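Lactate utilization protein C (Deinococcus radiodurans, PDB 2G40) may take part in L-lactate utilization as a homodimeric member of the LutC/YkgG family, though its precise biochemical role is not established. Local coordinates at residues 77-82 with 101-106; 158-163 with 214-219. All blocks are in the same frame, centred on the assembly; numbering follows the deposited sequence.

Interaction 1 of 2, residues 77-82 with 101-106; sequences AELPGA and APWLTV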
loop_
_atom_site.group_PDB
_atom_site.type_symbol
_atom_site.label_atom_id
_atom_site.label_comp_id
_atom_site.label_asym_id
_atom_site.label_seq_id
_atom_site.Cartn_x
_atom_site.Cartn_y
_atom_site.Cartn_z
ATOM N N ALA A 77 27.382 -5.268 10.845
ATOM C CA ALA A 77 28.252 -6.405 10.558
ATOM C C ALA A 77 27.494 -7.724 10.563
ATOM O O ALA A 77 27.817 -8.637 9.805
ATOM C CB ALA A 77 29.389 -6.474 11.576
ATOM N N GLU A 78 26.509 -7.817 11.442
ATOM C CA GLU A 78 25.692 -9.014 11.580
ATOM C C GLU A 78 24.581 -9.102 10.534
ATOM O O GLU A 78 23.990 -10.165 10.350
ATOM C CB GLU A 78 25.082 -9.040 12.984
ATOM C CG GLU A 78 26.107 -9.289 14.089
ATOM C CD GLU A 78 25.557 -9.034 15.498
ATOM O OE1 GLU A 78 24.624 -8.209 15.678
ATOM O OE2 GLU A 78 26.088 -9.656 16.439
ATOM N N LEU A 79 24.285 -7.997 9.856
ATOM C CA LEU A 79 23.119 -7.943 8.979
ATOM C C LEU A 79 23.084 -9.032 7.900
ATOM O O LEU A 79 22.100 -9.746 7.812
ATOM C CB LEU A 79 22.936 -6.557 8.365
ATOM C CG LEU A 79 21.775 -6.392 7.371
ATOM C CD1 LEU A 79 20.415 -6.686 8.006
ATOM C CD2 LEU A 79 21.784 -5.006 6.827
ATOM N N PRO A 80 24.141 -9.158 7.078
ATOM C CA PRO A 80 24.068 -10.190 6.037
ATOM C C PRO A 80 23.769 -11.575 6.593
ATOM O O PRO A 80 22.935 -12.277 6.041
ATOM C CB PRO A 80 25.434 -10.137 5.348
ATOM C CG PRO A 80 26.252 -9.178 6.109
ATOM C CD PRO A 80 25.374 -8.366 6.999
ATOM N N GLY A 81 24.408 -11.929 7.698
ATOM C CA GLY A 81 24.141 -13.190 8.380
ATOM C C GLY A 81 22.713 -13.335 8.872
ATOM O O GLY A 81 22.112 -14.407 8.739
ATOM N N ALA A 82 22.166 -12.256 9.431
ATOM C CA ALA A 82 20.778 -12.227 9.914
ATOM C C ALA A 82 19.797 -12.501 8.781
ATOM O O ALA A 82 18.820 -13.237 8.951
ATOM C CB ALA A 82 20.452 -10.883 10.562
ATOM N N ALA A 101 24.757 -4.196 -1.930
ATOM C CA ALA A 101 25.458 -5.476 -2.132
ATOM C C ALA A 101 25.932 -6.170 -0.841
ATOM O O ALA A 101 25.808 -7.383 -0.726
ATOM C CB ALA A 101 26.638 -5.285 -3.072
ATOM N N PRO A 102 26.525 -5.418 0.108
ATOM C CA PRO A 102 26.992 -6.022 1.375
ATOM C C PRO A 102 25.961 -6.780 2.205
ATOM O O PRO A 102 26.335 -7.588 3.040
ATOM C CB PRO A 102 27.520 -4.813 2.162
ATOM C CG PRO A 102 27.915 -3.836 1.103
ATOM C CD PRO A 102 26.885 -3.988 0.033
ATOM N N TRP A 103 24.677 -6.529 1.984
ATOM C CA TRP A 103 23.627 -7.275 2.683
ATOM C C TRP A 103 23.445 -8.691 2.165
ATOM O O TRP A 103 22.788 -9.506 2.801
ATOM C CB TRP A 103 22.288 -6.591 2.513
ATOM C CG TRP A 103 22.177 -5.233 3.097
ATOM C CD1 TRP A 103 23.182 -4.403 3.508
ATOM C CD2 TRP A 103 20.967 -4.523 3.274
ATOM N NE1 TRP A 103 22.660 -3.221 3.951
ATOM C CE2 TRP A 103 21.296 -3.265 3.819
ATOM C CE3 TRP A 103 19.628 -4.828 3.033
ATOM C CZ2 TRP A 103 20.325 -2.316 4.130
ATOM C CZ3 TRP A 103 18.664 -3.870 3.321
ATOM C CH2 TRP A 103 19.015 -2.641 3.870
ATOM N N LEU A 104 23.984 -8.948 0.979
ATOM C CA LEU A 104 23.707 -10.162 0.257
ATOM C C LEU A 104 24.857 -11.126 0.448
ATOM O O LEU A 104 26.012 -10.717 0.646
ATOM C CB LEU A 104 23.527 -9.875 -1.229
ATOM C CG LEU A 104 22.577 -8.740 -1.636
ATOM C CD1 LEU A 104 22.525 -8.699 -3.168
ATOM C CD2 LEU A 104 21.186 -8.889 -1.016
ATOM N N THR A 105 24.539 -12.405 0.360
ATOM C CA THR A 105 25.513 -13.448 0.633
ATOM C C THR A 105 25.404 -14.569 -0.378
ATOM O O THR A 105 24.321 -14.852 -0.889
ATOM C CB THR A 105 25.308 -14.009 2.053
ATOM O OG1 THR A 105 23.914 -14.239 2.287
ATOM C CG2 THR A 105 25.787 -13.007 3.079
ATOM N N VAL A 106 26.547 -15.192 -0.666
ATOM C CA VAL A 106 26.625 -16.360 -1.548
ATOM C C VAL A 106 25.733 -17.452 -0.977
ATOM O O VAL A 106 25.690 -17.661 0.236
ATOM C CB VAL A 106 28.092 -16.835 -1.678
ATOM C CG1 VAL A 106 28.195 -18.304 -2.152
ATOM C CG2 VAL A 106 28.851 -15.902 -2.613
HETATM O O HOH W 1 22.574 -12.175 3.327
#
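P80 O and W103 O approach the same water, which donates to both carbonyls and accepts from T105 OG1. All three bonds measure 2.7 Å, counted from the water oxygen to P80 O, W103 O and T105 OG1. The water thus spends both its protons on backbone oxygens, one on helix 79-87 and one on the segment 101-106, while the threonine hydroxyl supplies the third bond. A chi1 of 45° sets OG1 of T105 between its own backbone N and carbonyl carbon, and leaves the methyl CG2 to reach P80 CB at 3.7 Å.

P80 carries the largest share of the buried surface. Its ring presses on the short 3-10 turn 101-103, with CG 3.5 Å from P102 O. One residue further on, W103 O lies 3.5 Å from P80 CA, and the angle of 139° at the hydrogen is consistent with a CA-H...O contact. The turn is itself closed by a backbone bond from L104 N to A101 O.

Beside the proline, L79 meets W103 through one methyl. CD2 stands over the indole face, 3.4 Å from the centroid of the five-membered ring and only 7° off the ring normal, which is the geometry of a CH-pi contact. Further into the fold, L79 and W103 both touch V165 of strand 161-167, and L79 also packs on I221 of strand 217-223.

The contact therefore joins the first turn of helix 79-87 to the loop before strand 109-111 mainly by carbon packing and CH contacts, and the conventional hydrogen bonding between the two segments passes through a single water.

Interaction 2 of 2, residues 158-163 with 214-219; sequences IPDFHI and GPRRLQ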
loop_
_atom_site.group_PDB
_atom_site.type_symbol
_atom_site.label_atom_id
_atom_site.label_comp_id
_atom_site.label_asym_id
_atom_site.label_seq_id
_atom_site.Cartn_x
_atom_site.Cartn_y
_atom_site.Cartn_z
ATOM N N ILE A 158 3.019 -9.955 -3.350
ATOM C CA ILE A 158 2.814 -11.292 -3.896
ATOM C C ILE A 158 3.642 -12.391 -3.208
ATOM O O ILE A 158 3.112 -13.465 -2.906
ATOM C CB ILE A 158 3.066 -11.312 -5.422
ATOM C CG1 ILE A 158 2.210 -10.243 -6.126
ATOM C CG2 ILE A 158 2.788 -12.699 -5.994
ATOM C CD1 ILE A 158 0.730 -10.383 -5.892
ATOM N N PRO A 159 4.958 -12.149 -2.975
ATOM C CA PRO A 159 5.682 -13.211 -2.273
ATOM C C PRO A 159 5.145 -13.421 -0.850
ATOM O O PRO A 159 4.586 -12.503 -0.260
ATOM C CB PRO A 159 7.125 -12.678 -2.220
ATOM C CG PRO A 159 7.184 -11.676 -3.326
ATOM C CD PRO A 159 5.845 -11.032 -3.302
ATOM N N ASP A 160 5.328 -14.612 -0.308
ATOM C CA ASP A 160 4.676 -14.968 0.953
ATOM C C ASP A 160 5.476 -14.668 2.205
ATOM O O ASP A 160 4.956 -14.805 3.306
ATOM C CB ASP A 160 4.337 -16.432 0.920
ATOM C CG ASP A 160 3.218 -16.799 1.875
ATOM O OD1 ASP A 160 2.238 -16.037 1.999
ATOM O OD2 ASP A 160 3.318 -17.878 2.466
ATOM N N PHE A 161 6.732 -14.270 2.049
ATOM C CA PHE A 161 7.632 -14.035 3.156
ATOM C C PHE A 161 8.405 -12.776 2.848
ATOM O O PHE A 161 9.054 -12.700 1.817
ATOM C CB PHE A 161 8.592 -15.213 3.315
ATOM C CG PHE A 161 9.647 -15.053 4.400
ATOM C CD1 PHE A 161 9.445 -14.278 5.525
ATOM C CD2 PHE A 161 10.841 -15.748 4.285
ATOM C CE1 PHE A 161 10.429 -14.174 6.521
ATOM C CE2 PHE A 161 11.817 -15.654 5.270
ATOM C CZ PHE A 161 11.613 -14.882 6.377
ATOM N N HIS A 162 8.246 -11.766 3.710
ATOM C CA HIS A 162 8.874 -10.460 3.564
ATOM C C HIS A 162 9.906 -10.360 4.672
ATOM O O HIS A 162 9.595 -10.575 5.843
ATOM C CB HIS A 162 7.795 -9.378 3.706
ATOM C CG HIS A 162 8.269 -7.967 3.513
ATOM N ND1 HIS A 162 7.466 -6.885 3.790
ATOM C CD2 HIS A 162 9.448 -7.461 3.077
ATOM C CE1 HIS A 162 8.127 -5.770 3.533
ATOM N NE2 HIS A 162 9.338 -6.091 3.108
ATOM N N ILE A 163 11.142 -10.112 4.274
ATOM C CA ILE A 163 12.221 -9.743 5.174
ATOM C C ILE A 163 12.459 -8.250 4.996
ATOM O O ILE A 163 12.872 -7.797 3.923
ATOM C CB ILE A 163 13.530 -10.472 4.872
ATOM C CG1 ILE A 163 13.321 -11.998 4.948
ATOM C CG2 ILE A 163 14.603 -10.028 5.868
ATOM C CD1 ILE A 163 14.516 -12.825 4.470
ATOM N N GLY A 214 -1.585 -10.764 1.444
ATOM C CA GLY A 214 -0.215 -10.295 1.553
ATOM C C GLY A 214 0.628 -11.408 2.154
ATOM O O GLY A 214 0.112 -12.515 2.393
ATOM N N PRO A 215 1.933 -11.150 2.338
ATOM C CA PRO A 215 2.875 -12.097 2.928
ATOM C C PRO A 215 2.372 -12.603 4.254
ATOM O O PRO A 215 2.020 -11.808 5.124
ATOM C CB PRO A 215 4.143 -11.240 3.104
ATOM C CG PRO A 215 4.061 -10.287 1.987
ATOM C CD PRO A 215 2.618 -9.916 1.917
ATOM N N ARG A 216 2.350 -13.924 4.425
ATOM C CA ARG A 216 1.888 -14.529 5.663
ATOM C C ARG A 216 2.998 -14.594 6.699
ATOM O O ARG A 216 2.744 -14.866 7.877
ATOM C CB ARG A 216 1.310 -15.912 5.387
ATOM C CG ARG A 216 -0.029 -15.826 4.670
ATOM C CD ARG A 216 -0.560 -17.153 4.257
ATOM N NE ARG A 216 0.344 -17.870 3.360
ATOM C CZ ARG A 216 0.078 -19.058 2.823
ATOM N NH1 ARG A 216 -1.065 -19.665 3.061
ATOM N NH2 ARG A 216 0.970 -19.642 2.029
ATOM N N ARG A 217 4.218 -14.302 6.253
ATOM C CA ARG A 217 5.393 -14.318 7.087
ATOM C C ARG A 217 6.161 -13.027 6.923
ATOM O O ARG A 217 6.409 -12.561 5.803
ATOM C CB ARG A 217 6.275 -15.506 6.734
ATOM C CG ARG A 217 5.577 -16.855 6.943
ATOM C CD ARG A 217 6.353 -17.980 6.271
ATOM N NE ARG A 217 7.705 -18.038 6.827
ATOM C CZ ARG A 217 8.818 -18.287 6.137
ATOM N NH1 ARG A 217 8.783 -18.497 4.826
ATOM N NH2 ARG A 217 9.983 -18.309 6.771
ATOM N N LEU A 218 6.492 -12.419 8.049
ATOM C CA LEU A 218 7.289 -11.211 8.051
ATOM C C LEU A 218 8.408 -11.356 9.049
ATOM O O LEU A 218 8.186 -11.775 10.203
ATOM C CB LEU A 218 6.439 -9.977 8.380
ATOM C CG LEU A 218 7.223 -8.688 8.699
ATOM C CD1 LEU A 218 8.008 -8.187 7.500
ATOM C CD2 LEU A 218 6.234 -7.652 9.255
ATOM N N GLN A 219 9.615 -11.074 8.572
ATOM C CA GLN A 219 10.795 -10.962 9.429
ATOM C C GLN A 219 11.235 -9.519 9.397
ATOM O O GLN A 219 11.557 -8.991 8.348
ATOM C CB GLN A 219 11.927 -11.838 8.921
ATOM C CG GLN A 219 13.287 -11.598 9.583
ATOM C CD GLN A 219 13.401 -12.272 10.927
ATOM O OE1 GLN A 219 13.312 -13.486 11.015
ATOM N NE2 GLN A 219 13.610 -11.487 11.982
HETATM O O HOH W 2 6.254 -18.852 3.092
#
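D160, R217 and F161 contribute the largest buried areas to this pairing of parallel strands. D160 faces R216 side-on: NE reaches OD1 at 3.0 Å, and NH2 reaches OD2 at the same length. The carboxylate and guanidinium planes are 55° apart, so the salt bridge is twisted rather than flat. OD1 also accepts from R216 N and from G211 N, and is therefore held by three donors.

The guanidinium of R217 lies on one face of the F161 ring, its CZ 3.9 Å from the ring centroid and 17° off the normal, a stacked cation-pi arrangement. CG1 of I163 lies over the opposite face. A water links R217 NH1 to D160 OD2, tying the stack to the salt bridge.

Between the two faces the backbones pair in parallel: R217 N bonds to D160 O just ahead of the strand, H162 N to R217 O at 2.9 Å, and Q219 N to H162 O at 2.8 Å.

The strands adjoin inside the parallel sheet of this Rossmann-clan LUD domain, 217-223 next to outermost strand 70-74 and 161-167 one further in. Strand 127-130 flanks 161-167, with T130 OG1 bonded to H162 NE2, and helix 79-87 packs on I163 and Q219.

How the interactions relate
Interactions 1 and 2 do not touch: their centres are 19 Å apart and their nearest atoms about 6 Å apart. They follow one another along the chain, yet share the same scaffold. Strands 161-167 and 217-223, paired at their starts in interaction 2, continue to V165 and I221, on which side chains of interaction 1 pack. Helix 79-87 completes the link, since its first turn belongs to interaction 1 while, farther along, A86 meets I163 and Q219 and L87 meets I163. Interaction 1 is a surface contact, whereas interaction 2 is partly buried and has P215 against R153 of the second subunit. No active site is established to which either can be related.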